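Local coordinates for protein arsenical resistance operon trans-acting repressor (Bacteroides vulgatus, PDB 3KTB) that probably binds DNA as a trans-acting repressor of the arsenical resistance operon, at residues K5-D11 and L76-D82; L29-V35 and Y91-M97. All coordinates share one frame; numbering follows the deposited sequence.

How the interactions relate
Interaction 1 joins two central antiparallel strands, 7-11 and 78-81, of the four-stranded mixed sheet; interaction 2 joins helix 27-41 to the loop before helix 94-101 and its first turn, against one face of that sheet. Their centres lie about 12 Å apart, and Tyr-91 links them: its OH is 2.6 Å from Asp-11 OD1, probably a hydrogen bond, and its CE1 lies 3.6 Å from Pro-77 CB. Pro-92 CG also packs 3.2 Å from Thr-79 OG1. The segments alternate along the chain, as expected of the thioredoxin-like fold, where a cis-proline precedes an inner strand; here it is Pro-77.

Interaction 1: K5-D11 and L76-D82; sequences KKIEIFD and LPITLVD
Five backbone hydrogen bonds and one to a side chain join Lys-6, Glu-8 and Phe-10 to Asp-82, Leu-80 and Ile-78. The strand axes, 4.7 Å apart and at 166°, establish an antiparallel pairing. Phe-10 N gives a nearly straight bond (173°) to Ile-78 O at 2.7 Å, whereas the return bond from Ile-78 N to Phe-10 O is longer and more bent, next to the cis peptide preceding Pro-77. At the other end the side chain of Asp-82 replaces a backbone acceptor: Lys-6 N reaches its OD2 at 2.8 Å, from well above the carboxylate plane.

Apolar contacts divide between the two faces. On one, the Phe-10 ring crosses Leu-80 at a slant, CE2 3.7 Å from CD1, while Ile-78 O sits at the ring edge near its plane; helix 62-69 closes over Phe-10 and Ile-78. On the other, Ile-7 lies alongside Thr-79 and points the same way, CG2 to CG2 at 3.6 Å. With Ile-7 CG1 beside its own backbone N (chi1 -50°), CG2 is the branch left to make this touch. Helix 94-101 packs on Ile-7.

At the margin, Lys-5 crosses Asp-82 at about a right angle, and its CB lies 3.3 Å from OD1, but NZ stays 4.0 Å away, too far for a salt bridge. Glu-8, on the face of Phe-10 and Leu-80, bonds His-49 through OE1 and forms a salt bridge to Lys-6 NZ through OE2.

Regular backbone bonding thus fixes the register, the apolar side chains seat helices on both faces, and the Lys-6 N-H probably steadies the Asp-82 carboxylate, with at most a weak influence from Lys-5.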
# COMPACT_ATOMS: atom_id res chain seq x y z
N LYS A 5 16.56 -26.76 11.61
CA LYS A 5 16.75 -25.32 11.53
C LYS A 5 16.54 -24.85 10.09
O LYS A 5 16.82 -25.59 9.16
CB LYS A 5 18.16 -24.99 12.00
CG LYS A 5 18.43 -25.53 13.41
CD LYS A 5 19.90 -25.44 13.77
CE LYS A 5 20.13 -25.59 15.27
NZ LYS A 5 19.59 -24.43 16.04
N LYS A 6 16.01 -23.64 9.91
CA LYS A 6 15.83 -23.14 8.56
C LYS A 6 17.19 -22.69 8.02
O LYS A 6 17.96 -22.04 8.72
CB LYS A 6 14.79 -22.00 8.50
CG LYS A 6 14.64 -21.35 7.09
CD LYS A 6 13.53 -20.27 7.05
CE LYS A 6 13.90 -19.03 6.20
NZ LYS A 6 13.77 -19.22 4.73
N ILE A 7 17.49 -23.09 6.78
CA ILE A 7 18.73 -22.68 6.14
C ILE A 7 18.41 -21.94 4.85
O ILE A 7 17.64 -22.43 4.01
CB ILE A 7 19.64 -23.88 5.82
CG1 ILE A 7 19.81 -24.77 7.07
CG2 ILE A 7 20.99 -23.38 5.33
CD1 ILE A 7 20.25 -26.17 6.76
N GLU A 8 18.99 -20.76 4.72
CA GLU A 8 18.83 -19.92 3.54
C GLU A 8 20.22 -19.44 3.13
O GLU A 8 20.96 -18.92 3.95
CB GLU A 8 17.96 -18.71 3.86
CG GLU A 8 17.30 -18.09 2.65
CD GLU A 8 16.47 -16.87 3.04
OE1 GLU A 8 16.09 -16.10 2.13
OE2 GLU A 8 16.21 -16.69 4.26
N ILE A 9 20.57 -19.64 1.86
CA ILE A 9 21.91 -19.35 1.38
C ILE A 9 21.89 -18.22 0.35
O ILE A 9 21.14 -18.29 -0.64
CB ILE A 9 22.55 -20.61 0.75
CG1 ILE A 9 22.86 -21.65 1.82
CG2 ILE A 9 23.81 -20.24 -0.02
CD1 ILE A 9 23.25 -23.01 1.26
N PHE A 10 22.70 -17.20 0.57
CA PHE A 10 22.82 -16.07 -0.36
C PHE A 10 24.09 -16.20 -1.16
O PHE A 10 25.18 -15.96 -0.66
CB PHE A 10 22.75 -14.75 0.42
CG PHE A 10 21.43 -14.53 1.08
CD1 PHE A 10 20.54 -13.58 0.59
CD2 PHE A 10 21.03 -15.34 2.14
CE1 PHE A 10 19.30 -13.41 1.16
CE2 PHE A 10 19.79 -15.17 2.72
CZ PHE A 10 18.92 -14.20 2.24
N ASP A 11 23.97 -16.65 -2.41
CA ASP A 11 25.15 -16.81 -3.24
C ASP A 11 25.72 -15.46 -3.66
O ASP A 11 25.03 -14.44 -3.57
CB ASP A 11 24.81 -17.63 -4.48
CG ASP A 11 24.38 -19.06 -4.14
OD1 ASP A 11 25.17 -19.80 -3.53
OD2 ASP A 11 23.24 -19.43 -4.49
N LEU A 76 30.10 -12.84 0.49
CA LEU A 76 29.21 -13.83 -0.10
C LEU A 76 30.04 -15.06 -0.45
O LEU A 76 31.17 -14.92 -0.94
CB LEU A 76 28.50 -13.24 -1.32
CG LEU A 76 27.50 -12.10 -1.05
CD1 LEU A 76 26.89 -11.61 -2.35
CD2 LEU A 76 26.39 -12.51 -0.10
N PRO A 77 29.48 -16.28 -0.23
CA PRO A 77 28.09 -16.54 0.16
C PRO A 77 27.84 -16.41 1.65
O PRO A 77 28.68 -16.77 2.46
CB PRO A 77 27.90 -18.01 -0.22
CG PRO A 77 29.22 -18.62 0.08
CD PRO A 77 30.26 -17.54 -0.29
N ILE A 78 26.66 -15.92 2.00
CA ILE A 78 26.23 -15.86 3.38
C ILE A 78 25.16 -16.91 3.59
O ILE A 78 24.22 -17.00 2.79
CB ILE A 78 25.61 -14.49 3.70
CG1 ILE A 78 26.64 -13.37 3.60
CG2 ILE A 78 24.96 -14.50 5.07
CD1 ILE A 78 26.03 -11.98 3.72
N THR A 79 25.29 -17.70 4.65
CA THR A 79 24.27 -18.68 5.01
C THR A 79 23.58 -18.28 6.30
O THR A 79 24.23 -18.07 7.31
CB THR A 79 24.89 -20.04 5.22
OG1 THR A 79 25.56 -20.41 4.02
CG2 THR A 79 23.80 -21.06 5.51
N LEU A 80 22.26 -18.17 6.26
CA LEU A 80 21.50 -17.89 7.48
C LEU A 80 20.96 -19.20 8.00
O LEU A 80 20.50 -20.04 7.22
CB LEU A 80 20.34 -16.93 7.21
CG LEU A 80 20.64 -15.59 6.53
CD1 LEU A 80 19.34 -14.82 6.33
CD2 LEU A 80 21.66 -14.78 7.32
N VAL A 81 21.05 -19.38 9.31
CA VAL A 81 20.48 -20.52 9.98
C VAL A 81 19.53 -19.94 11.00
O VAL A 81 19.94 -19.18 11.88
CB VAL A 81 21.57 -21.38 10.65
CG1 VAL A 81 20.94 -22.51 11.47
CG2 VAL A 81 22.49 -21.95 9.59
N ASP A 82 18.25 -20.29 10.85
CA ASP A 82 17.13 -19.69 11.57
C ASP A 82 17.19 -18.16 11.60
O ASP A 82 16.87 -17.54 12.61
CB ASP A 82 16.99 -20.28 12.97
CG ASP A 82 16.42 -21.70 12.94
OD1 ASP A 82 16.85 -22.53 13.78
OD2 ASP A 82 15.54 -22.00 12.09

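Interaction 2: L29-V35 and Y91-M97; sequences LMRIAVV and YPTTKQM
The Tyr-91 ring carries Ile-32 CG2 over one face, 4.3 Å from its centroid and 18° off the normal, a CH-pi contact. Leu-29 CD2 approaches the same ring obliquely, 3.4 Å from CE2, near the hydroxyl that Asp-11 engages. The guanidinium of Arg-31 receives Pro-92 O at its edge, almost in plane: NH1 at 2.9 Å and NH2 at 3.1 Å both donate to this one oxygen. The NH2 bond follows a lone pair in the carbonyl plane, while NH1 comes from above that plane. NH2 also donates to Thr-94 OG1 at 3.0 Å, and Glu-28 pairs with NH1. Extended as far as CD, the Arg-31 chain bends at chi3 (59°), turning the flat group to these acceptors.

One turn on, Val-35 CG1 meets the selenomethionine Met-97 at CE, 3.8 Å away; Ile-32 CD1 also touches Met-97 CG.

Thr-93 and Gln-96 form a capping box: Gln-96 N donates to Thr-93 OG1 (3.1 Å) and Thr-93 N to Gln-96 OE1 (3.0 Å), closing the start of helix 94-101. The arginine therefore clamps the turn just ahead of a capped helix, its charge probably tempered by Glu-28, while contacts of Ile-32 and Val-35 with Met-97 join the two helices.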
# COMPACT_ATOMS: atom_id res chain seq x y z
N LEU A 29 30.92 -25.74 -5.00
CA LEU A 29 29.58 -25.51 -5.55
C LEU A 29 28.89 -26.82 -5.84
O LEU A 29 27.66 -26.95 -5.64
CB LEU A 29 29.63 -24.61 -6.78
CG LEU A 29 29.97 -23.14 -6.51
CD1 LEU A 29 30.36 -22.38 -7.80
CD2 LEU A 29 28.82 -22.45 -5.80
N MSE A 30 29.65 -27.81 -6.30
CA MSE A 30 29.03 -29.10 -6.58
C MSE A 30 28.70 -29.80 -5.26
O MSE A 30 27.63 -30.42 -5.12
CB MSE A 30 29.94 -29.97 -7.46
CG MSE A 30 29.37 -31.32 -7.86
SE MSE A 30 27.73 -31.32 -8.97
CE MSE A 30 28.43 -32.16 -10.58
N ARG A 31 29.59 -29.68 -4.27
CA ARG A 31 29.31 -30.30 -2.98
C ARG A 31 27.97 -29.80 -2.41
O ARG A 31 27.06 -30.59 -2.09
CB ARG A 31 30.43 -30.01 -2.00
CG ARG A 31 30.25 -30.75 -0.67
CD ARG A 31 31.41 -30.47 0.28
NE ARG A 31 31.53 -29.04 0.57
CZ ARG A 31 30.70 -28.37 1.36
NH1 ARG A 31 30.87 -27.07 1.57
NH2 ARG A 31 29.67 -28.99 1.93
N ILE A 32 27.83 -28.48 -2.32
CA ILE A 32 26.63 -27.89 -1.74
C ILE A 32 25.37 -28.13 -2.59
O ILE A 32 24.29 -28.37 -2.04
CB ILE A 32 26.83 -26.39 -1.37
CG1 ILE A 32 25.78 -25.94 -0.37
CG2 ILE A 32 26.81 -25.49 -2.59
CD1 ILE A 32 26.02 -26.48 1.02
N ALA A 33 25.50 -28.11 -3.91
CA ALA A 33 24.34 -28.43 -4.76
C ALA A 33 23.87 -29.87 -4.53
O ALA A 33 22.67 -30.15 -4.53
CB ALA A 33 24.66 -28.20 -6.23
N VAL A 34 24.81 -30.78 -4.34
CA VAL A 34 24.43 -32.18 -4.11
C VAL A 34 23.71 -32.30 -2.76
O VAL A 34 22.70 -33.00 -2.65
CB VAL A 34 25.66 -33.10 -4.09
CG1 VAL A 34 25.30 -34.45 -3.41
CG2 VAL A 34 26.16 -33.32 -5.49
N VAL A 35 24.24 -31.62 -1.75
CA VAL A 35 23.62 -31.62 -0.44
C VAL A 35 22.19 -31.07 -0.54
O VAL A 35 21.25 -31.68 -0.06
CB VAL A 35 24.45 -30.81 0.57
CG1 VAL A 35 23.58 -30.36 1.75
CG2 VAL A 35 25.69 -31.62 1.04
N TYR A 91 30.93 -21.87 1.65
CA TYR A 91 29.69 -22.63 1.84
C TYR A 91 29.80 -23.52 3.05
O TYR A 91 30.86 -24.09 3.29
CB TYR A 91 29.35 -23.47 0.59
CG TYR A 91 28.96 -22.59 -0.56
CD1 TYR A 91 27.69 -22.03 -0.61
CD2 TYR A 91 29.85 -22.28 -1.58
CE1 TYR A 91 27.30 -21.21 -1.64
CE2 TYR A 91 29.48 -21.44 -2.61
CZ TYR A 91 28.19 -20.91 -2.63
OH TYR A 91 27.77 -20.08 -3.64
N PRO A 92 28.69 -23.65 3.81
CA PRO A 92 28.65 -24.52 4.98
C PRO A 92 29.18 -25.90 4.66
O PRO A 92 28.88 -26.45 3.61
CB PRO A 92 27.15 -24.61 5.29
CG PRO A 92 26.60 -23.35 4.79
CD PRO A 92 27.37 -23.06 3.53
N THR A 93 29.96 -26.46 5.57
CA THR A 93 30.40 -27.84 5.44
C THR A 93 29.23 -28.80 5.49
O THR A 93 28.16 -28.49 6.04
CB THR A 93 31.36 -28.22 6.58
OG1 THR A 93 30.64 -28.17 7.83
CG2 THR A 93 32.53 -27.26 6.63
N THR A 94 29.45 -29.99 4.95
CA THR A 94 28.46 -31.04 5.02
C THR A 94 28.16 -31.43 6.48
O THR A 94 27.01 -31.74 6.82
CB THR A 94 28.84 -32.25 4.14
OG1 THR A 94 29.11 -31.79 2.80
CG2 THR A 94 27.69 -33.28 4.08
N LYS A 95 29.17 -31.39 7.34
CA LYS A 95 28.98 -31.66 8.76
C LYS A 95 27.91 -30.72 9.35
O LYS A 95 26.96 -31.19 9.99
CB LYS A 95 30.30 -31.52 9.54
CG LYS A 95 30.15 -31.78 11.04
CD LYS A 95 31.51 -31.86 11.75
CE LYS A 95 31.34 -32.15 13.25
NZ LYS A 95 32.64 -32.44 13.94
N GLN A 96 28.07 -29.42 9.14
CA GLN A 96 27.08 -28.43 9.58
C GLN A 96 25.68 -28.65 9.00
O GLN A 96 24.69 -28.68 9.75
CB GLN A 96 27.54 -27.01 9.25
CG GLN A 96 28.86 -26.63 9.86
CD GLN A 96 29.31 -25.26 9.41
OE1 GLN A 96 29.56 -25.02 8.22
NE2 GLN A 96 29.42 -24.33 10.36
N MSE A 97 25.58 -28.79 7.67
CA MSE A 97 24.27 -29.01 7.05
C MSE A 97 23.63 -30.21 7.71
O MSE A 97 22.44 -30.21 8.05
CB MSE A 97 24.40 -29.23 5.54
CG MSE A 97 25.03 -28.06 4.78
SE MSE A 97 23.84 -26.50 4.82
CE MSE A 97 22.46 -27.20 3.59